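Local coordinates for protein cysteine synthase 3 (Entamoeba histolytica, PDB 6KR5) that catalyses the pyridoxal-phosphate-dependent formation of L-cysteine from O-acetyl-L-serine and sulfide, as an O-acetylserine sulfhydrylase, at residues B[167-172]-B[198-203]; B[192-197]-B[243-248]. One frame throughout, in Å; residues are numbered along the deposited sequence.

Contact 1. Residues B[167-172]-B[198-203]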
loop_
_atom_site.group_PDB
_atom_site.type_symbol
_atom_site.label_atom_id
_atom_site.label_comp_id
_atom_site.label_asym_id
_atom_site.label_seq_id
_atom_site.Cartn_x
_atom_site.Cartn_y
_atom_site.Cartn_z
ATOM N N ALA B 167 -15.268 11.209 -13.711
ATOM C CA ALA B 167 -14.312 12.222 -14.150
ATOM C C ALA B 167 -12.925 12.040 -13.536
ATOM O O ALA B 167 -11.938 12.514 -14.109
ATOM C CB ALA B 167 -14.852 13.615 -13.821
ATOM N N ALA B 168 -12.824 11.383 -12.374
ATOM C CA ALA B 168 -11.503 11.117 -11.798
ATOM C C ALA B 168 -10.617 10.353 -12.763
ATOM O O ALA B 168 -9.378 10.445 -12.696
ATOM C CB ALA B 168 -11.641 10.331 -10.499
ATOM N N HIS B 169 -11.225 9.601 -13.668
ATOM C CA HIS B 169 -10.478 8.684 -14.505
ATOM C C HIS B 169 -9.983 9.330 -15.789
ATOM O O HIS B 169 -9.409 8.636 -16.641
ATOM C CB HIS B 169 -11.342 7.466 -14.766
ATOM C CG HIS B 169 -11.577 6.678 -13.522
ATOM N ND1 HIS B 169 -10.559 5.999 -12.886
ATOM C CD2 HIS B 169 -12.680 6.513 -12.759
ATOM C CE1 HIS B 169 -11.039 5.412 -11.804
ATOM N NE2 HIS B 169 -12.324 5.708 -11.703
ATOM N N VAL B 170 -10.164 10.646 -15.933
ATOM C CA VAL B 170 -9.376 11.366 -16.928
ATOM C C VAL B 170 -7.897 11.120 -16.669
ATOM O O VAL B 170 -7.115 10.871 -17.594
ATOM C CB VAL B 170 -9.722 12.865 -16.911
ATOM C CG1 VAL B 170 -8.816 13.632 -17.868
ATOM C CG2 VAL B 170 -11.176 13.070 -17.286
ATOM N N TYR B 171 -7.508 11.115 -15.394
ATOM C CA TYR B 171 -6.116 10.867 -15.041
ATOM C C TYR B 171 -5.735 9.409 -15.280
ATOM O O TYR B 171 -4.701 9.123 -15.890
ATOM C CB TYR B 171 -5.877 11.263 -13.584
ATOM C CG TYR B 171 -5.928 12.754 -13.333
ATOM C CD1 TYR B 171 -7.133 13.399 -13.045
ATOM C CD2 TYR B 171 -4.764 13.516 -13.367
ATOM C CE1 TYR B 171 -7.171 14.764 -12.810
ATOM C CE2 TYR B 171 -4.794 14.880 -13.135
ATOM C CZ TYR B 171 -5.997 15.496 -12.856
ATOM O OH TYR B 171 -6.016 16.852 -12.621
ATOM N N THR B 172 -6.567 8.469 -14.818
ATOM C CA THR B 172 -6.283 7.055 -15.044
ATOM C C THR B 172 -6.050 6.781 -16.522
ATOM O O THR B 172 -5.056 6.151 -16.908
ATOM C CB THR B 172 -7.436 6.198 -14.512
ATOM O OG1 THR B 172 -7.870 6.698 -13.240
ATOM C CG2 THR B 172 -7.015 4.729 -14.376
ATOM N N ILE B 198 -16.292 3.148 -17.500
ATOM C CA ILE B 198 -16.864 4.190 -18.347
ATOM C C ILE B 198 -15.894 5.356 -18.492
ATOM O O ILE B 198 -15.697 5.878 -19.592
ATOM C CB ILE B 198 -18.225 4.658 -17.799
ATOM C CG1 ILE B 198 -19.234 3.500 -17.754
ATOM C CG2 ILE B 198 -18.766 5.840 -18.625
ATOM C CD1 ILE B 198 -19.284 2.662 -19.032
ATOM N N GLY B 199 -15.277 5.784 -17.388
ATOM C CA GLY B 199 -14.354 6.907 -17.459
ATOM C C GLY B 199 -13.109 6.593 -18.267
ATOM O O GLY B 199 -12.699 7.375 -19.132
ATOM N N VAL B 200 -12.467 5.459 -17.979
ATOM C CA VAL B 200 -11.286 5.100 -18.756
ATOM C C VAL B 200 -11.681 4.779 -20.191
ATOM O O VAL B 200 -11.004 5.192 -21.140
ATOM C CB VAL B 200 -10.533 3.926 -18.104
ATOM C CG1 VAL B 200 -9.357 3.492 -18.984
ATOM C CG2 VAL B 200 -10.040 4.317 -16.731
ATOM N N GLY B 201 -12.784 4.049 -20.373
ATOM C CA GLY B 201 -13.199 3.682 -21.716
ATOM C C GLY B 201 -13.513 4.894 -22.573
ATOM O O GLY B 201 -13.047 5.001 -23.712
ATOM N N GLU B 202 -14.283 5.840 -22.029
ATOM C CA GLU B 202 -14.626 7.030 -22.807
ATOM C C GLU B 202 -13.387 7.844 -23.148
ATOM O O GLU B 202 -13.249 8.340 -24.274
ATOM C CB GLU B 202 -15.636 7.892 -22.050
ATOM C CG GLU B 202 -17.055 7.340 -22.060
ATOM C CD GLU B 202 -18.058 8.271 -21.409
ATOM O OE1 GLU B 202 -17.681 8.992 -20.459
ATOM O OE2 GLU B 202 -19.232 8.272 -21.843
ATOM N N ASN B 203 -12.467 7.990 -22.191
ATOM C CA ASN B 203 -11.327 8.866 -22.421
ATOM C C ASN B 203 -10.275 8.214 -23.307
ATOM O O ASN B 203 -9.592 8.917 -24.061
ATOM C CB ASN B 203 -10.721 9.305 -21.090
ATOM C CG ASN B 203 -11.514 10.410 -20.436
ATOM O OD1 ASN B 203 -11.560 11.533 -20.938
ATOM N ND2 ASN B 203 -12.145 10.102 -19.310
#

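Contact 2. Residues B[192-197]-B[243-248]. With PLP (pyridoxal-5'-phosphate), chain D.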
loop_
_atom_site.group_PDB
_atom_site.type_symbol
_atom_site.label_atom_id
_atom_site.label_comp_id
_atom_site.label_asym_id
_atom_site.label_seq_id
_atom_site.Cartn_x
_atom_site.Cartn_y
_atom_site.Cartn_z
ATOM N N GLY B 192 -17.761 -1.969 -10.297
ATOM C CA GLY B 192 -18.492 -1.704 -9.074
ATOM C C GLY B 192 -19.446 -0.549 -9.300
ATOM O O GLY B 192 -20.636 -0.775 -9.573
ATOM N N THR B 193 -18.933 0.687 -9.205
ATOM C CA THR B 193 -19.733 1.860 -9.549
ATOM C C THR B 193 -19.832 2.059 -11.052
ATOM O O THR B 193 -20.736 2.772 -11.511
ATOM C CB THR B 193 -19.157 3.142 -8.931
ATOM O OG1 THR B 193 -17.902 3.469 -9.549
ATOM C CG2 THR B 193 -18.977 2.993 -7.419
ATOM N N ALA B 194 -18.903 1.469 -11.810
ATOM C CA ALA B 194 -18.679 1.598 -13.251
ATOM C C ALA B 194 -17.917 2.877 -13.583
ATOM O O ALA B 194 -17.668 3.132 -14.758
ATOM C CB ALA B 194 -19.977 1.526 -14.080
ATOM N N GLY B 195 -17.497 3.671 -12.590
ATOM C CA GLY B 195 -16.711 4.858 -12.893
ATOM C C GLY B 195 -15.457 4.568 -13.696
ATOM O O GLY B 195 -15.104 5.323 -14.608
ATOM N N THR B 196 -14.760 3.477 -13.364
ATOM C CA THR B 196 -13.510 3.162 -14.055
ATOM C C THR B 196 -13.769 2.745 -15.493
ATOM O O THR B 196 -13.160 3.288 -16.423
ATOM C CB THR B 196 -12.738 2.064 -13.329
ATOM O OG1 THR B 196 -12.412 2.506 -12.005
ATOM C CG2 THR B 196 -11.449 1.772 -14.064
ATOM N N VAL B 197 -14.665 1.776 -15.699
ATOM C CA VAL B 197 -14.832 1.237 -17.047
ATOM C C VAL B 197 -15.363 2.319 -17.982
ATOM O O VAL B 197 -14.894 2.452 -19.122
ATOM C CB VAL B 197 -15.714 -0.029 -17.028
ATOM C CG1 VAL B 197 -17.177 0.268 -16.718
ATOM C CG2 VAL B 197 -15.596 -0.791 -18.362
ATOM N N THR B 243 -25.700 0.465 -12.585
ATOM C CA THR B 243 -25.523 1.754 -11.926
ATOM C C THR B 243 -25.834 2.912 -12.869
ATOM O O THR B 243 -25.807 2.781 -14.099
ATOM C CB THR B 243 -24.096 1.898 -11.396
ATOM O OG1 THR B 243 -23.180 2.018 -12.494
ATOM C CG2 THR B 243 -23.723 0.698 -10.536
ATOM N N ASP B 244 -26.111 4.075 -12.267
ATOM C CA ASP B 244 -26.416 5.266 -13.058
ATOM C C ASP B 244 -25.236 5.684 -13.932
ATOM O O ASP B 244 -25.431 6.287 -14.991
ATOM C CB ASP B 244 -26.830 6.418 -12.138
ATOM C CG ASP B 244 -28.253 6.286 -11.626
ATOM O OD1 ASP B 244 -29.036 5.506 -12.203
ATOM O OD2 ASP B 244 -28.595 6.978 -10.643
ATOM N N ILE B 245 -24.004 5.374 -13.512
ATOM C CA ILE B 245 -22.829 5.731 -14.302
ATOM C C ILE B 245 -22.694 4.843 -15.535
ATOM O O ILE B 245 -22.162 5.274 -16.568
ATOM C CB ILE B 245 -21.573 5.649 -13.409
ATOM C CG1 ILE B 245 -21.560 6.809 -12.421
ATOM C CG2 ILE B 245 -20.301 5.620 -14.242
ATOM C CD1 ILE B 245 -20.486 6.689 -11.327
ATOM N N TYR B 246 -23.132 3.589 -15.444
ATOM C CA TYR B 246 -22.925 2.645 -16.536
ATOM C C TYR B 246 -23.575 3.139 -17.825
ATOM O O TYR B 246 -24.738 3.559 -17.831
ATOM C CB TYR B 246 -23.485 1.274 -16.163
ATOM C CG TYR B 246 -22.992 0.184 -17.084
ATOM C CD1 TYR B 246 -21.720 -0.345 -16.937
ATOM C CD2 TYR B 246 -23.787 -0.296 -18.119
ATOM C CE1 TYR B 246 -21.253 -1.340 -17.779
ATOM C CE2 TYR B 246 -23.325 -1.284 -18.968
ATOM C CZ TYR B 246 -22.060 -1.800 -18.790
ATOM O OH TYR B 246 -21.577 -2.784 -19.619
ATOM N N LYS B 247 -22.816 3.073 -18.918
ATOM C CA LYS B 247 -23.290 3.420 -20.261
ATOM C C LYS B 247 -22.955 2.244 -21.166
ATOM O O LYS B 247 -21.797 2.087 -21.559
ATOM C CB LYS B 247 -22.629 4.686 -20.786
ATOM C CG LYS B 247 -23.008 5.967 -20.126
ATOM C CD LYS B 247 -22.078 7.065 -20.634
ATOM C CE LYS B 247 -22.814 8.357 -20.905
ATOM N NZ LYS B 247 -21.894 9.377 -21.479
ATOM N N LYS B 248 -23.964 1.442 -21.523
ATOM C CA LYS B 248 -23.705 0.218 -22.272
ATOM C C LYS B 248 -23.007 0.490 -23.599
ATOM O O LYS B 248 -22.240 -0.357 -24.078
ATOM C CB LYS B 248 -25.016 -0.536 -22.507
ATOM C CG LYS B 248 -26.015 0.229 -23.354
ATOM C CD LYS B 248 -27.239 -0.620 -23.647
ATOM C CE LYS B 248 -28.259 0.160 -24.467
ATOM N NZ LYS B 248 -28.611 1.459 -23.829
HETATM N N1 PLP D . -12.675 -3.453 -6.944
HETATM C C2 PLP D . -12.518 -2.732 -5.793
HETATM C C2A PLP D . -11.731 -3.340 -4.674
HETATM C C3 PLP D . -13.077 -1.470 -5.687
HETATM O O3 PLP D . -12.911 -0.770 -4.526
HETATM C C4 PLP D . -13.791 -0.937 -6.751
HETATM C C4A PLP D . -14.488 0.370 -6.627
HETATM O O4A PLP D . -14.445 0.998 -5.562
HETATM C C5 PLP D . -13.940 -1.680 -7.921
HETATM C C6 PLP D . -13.382 -2.936 -8.000
HETATM C C5A PLP D . -14.745 -1.184 -9.102
HETATM O O4P PLP D . -14.338 0.056 -9.611
HETATM P P PLP D . -15.494 1.015 -10.167
HETATM O O1P PLP D . -16.346 0.208 -11.129
HETATM O O2P PLP D . -16.315 1.457 -8.989
HETATM O O3P PLP D . -14.814 2.152 -10.841
#

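Contact 1. Residues B[167-172]-B[198-203]
Two helices meet where G199, having no side chain, lets H169 settle against bare backbone: the CA atoms of H169 and G199 are 5.2 Å apart, and H169 CB rests 4.0 Å from G199 C. H169 holds CG anti to its carbonyl carbon (chi1 -67°), and its second torsion of -68° turns ND1 forward along its own helix to T172. H169 ND1 and T172 OG1 are 2.8 Å apart in a hydrogen bond whose donor could be either atom. T172 OG1 lies beside its own backbone N, and T172 CB sits in the plane of the imidazole at its edge, so this bond fixes the ring's rotation. The same T172 torsion places CG2 anti to N, where it meets V200 CG2 at 3.9 Å, the two side chains crossing at about a right angle. V200 CG2 also touches H169 CB at 3.9 Å, so one methyl fills the angle between both residues. At the other end, N203 folds its amide back over its own helix, CG anti to the carbonyl carbon. N203 ND2 donates to G199 O at 2.8 Å from above the carbonyl plane, and this oxygen also accepts from N203 N, so two donors grip it. With the amide thus tethered, V170 CG2 packs obliquely on it, 3.7 Å from N203 ND2; the bridge between segments is van der Waals contact. The nearest atoms of H169's side chain and the bound PLP are about 4 Å apart, so this residue brings the helix pair up to the cofactor site. Helix 58-72 covers another side of 167-172, with N64 against A167 and A168 and R60 against Y171 and T172; I176 and A173 extend the packing against helix 195-207, which follows strand 186-190 of the mixed sheet.

Contact 2. Residues B[192-197]-B[243-248]
The Y246 phenol ring receives A194 at its edge: A194 CB lies near the ring plane, 3.8 Å from Y246 CD1, while V251 also touches the Y246 side chain. With Y246 CG anti to its backbone N (chi1 -165°), the ring lies alongside the turn at A194. I245 brings CG2 to the same methyl, 4.1 Å from A194 CB. T243 carries the polar link: its hydroxyl, set between N and the carbonyl carbon, donates from OG1 to T193 O at 2.7 Å, from above the carbonyl plane. The 192-197 turn also holds the phosphate. T193 OG1 takes the same crowded rotamer, donates to PLP O2P at 2.6 Å and accepts from G195 N at 3.1 Å, an ST turn; N165 ND2 bonds to it too. T193 N also donates to PLP O2P, G192 N and A194 N both donate to PLP O1P, and T196 grips O3P through its N and, at 2.7 Å, its OG1. A194 is the N-cap of helix 195-207, so the phosphate sits at a helix N-terminus, where the dipole and these donors would be expected to stabilise its negative charge.

Both contacts are largely buried and share helix 195-207: contact 2 uses its N-terminal end and the turn before it, contact 1 the turns that follow. Their centres lie about 11 Å apart. Contact 1 is helix against helix, apolar methyls and a tethered amide, with V170 exposed at its margin; contact 2 is loop against turn, with a hydrogen bond across it and the PLP phosphate bound by the 192-197 segment. The two are tied directly: H169 CD2 comes 3.3 Å from G195 O and H169 NE2 packs near T196 OG1, while I198 meets K247. Further out, E202 and K247 form a salt bridge, OE2 to NZ at 2.9 Å.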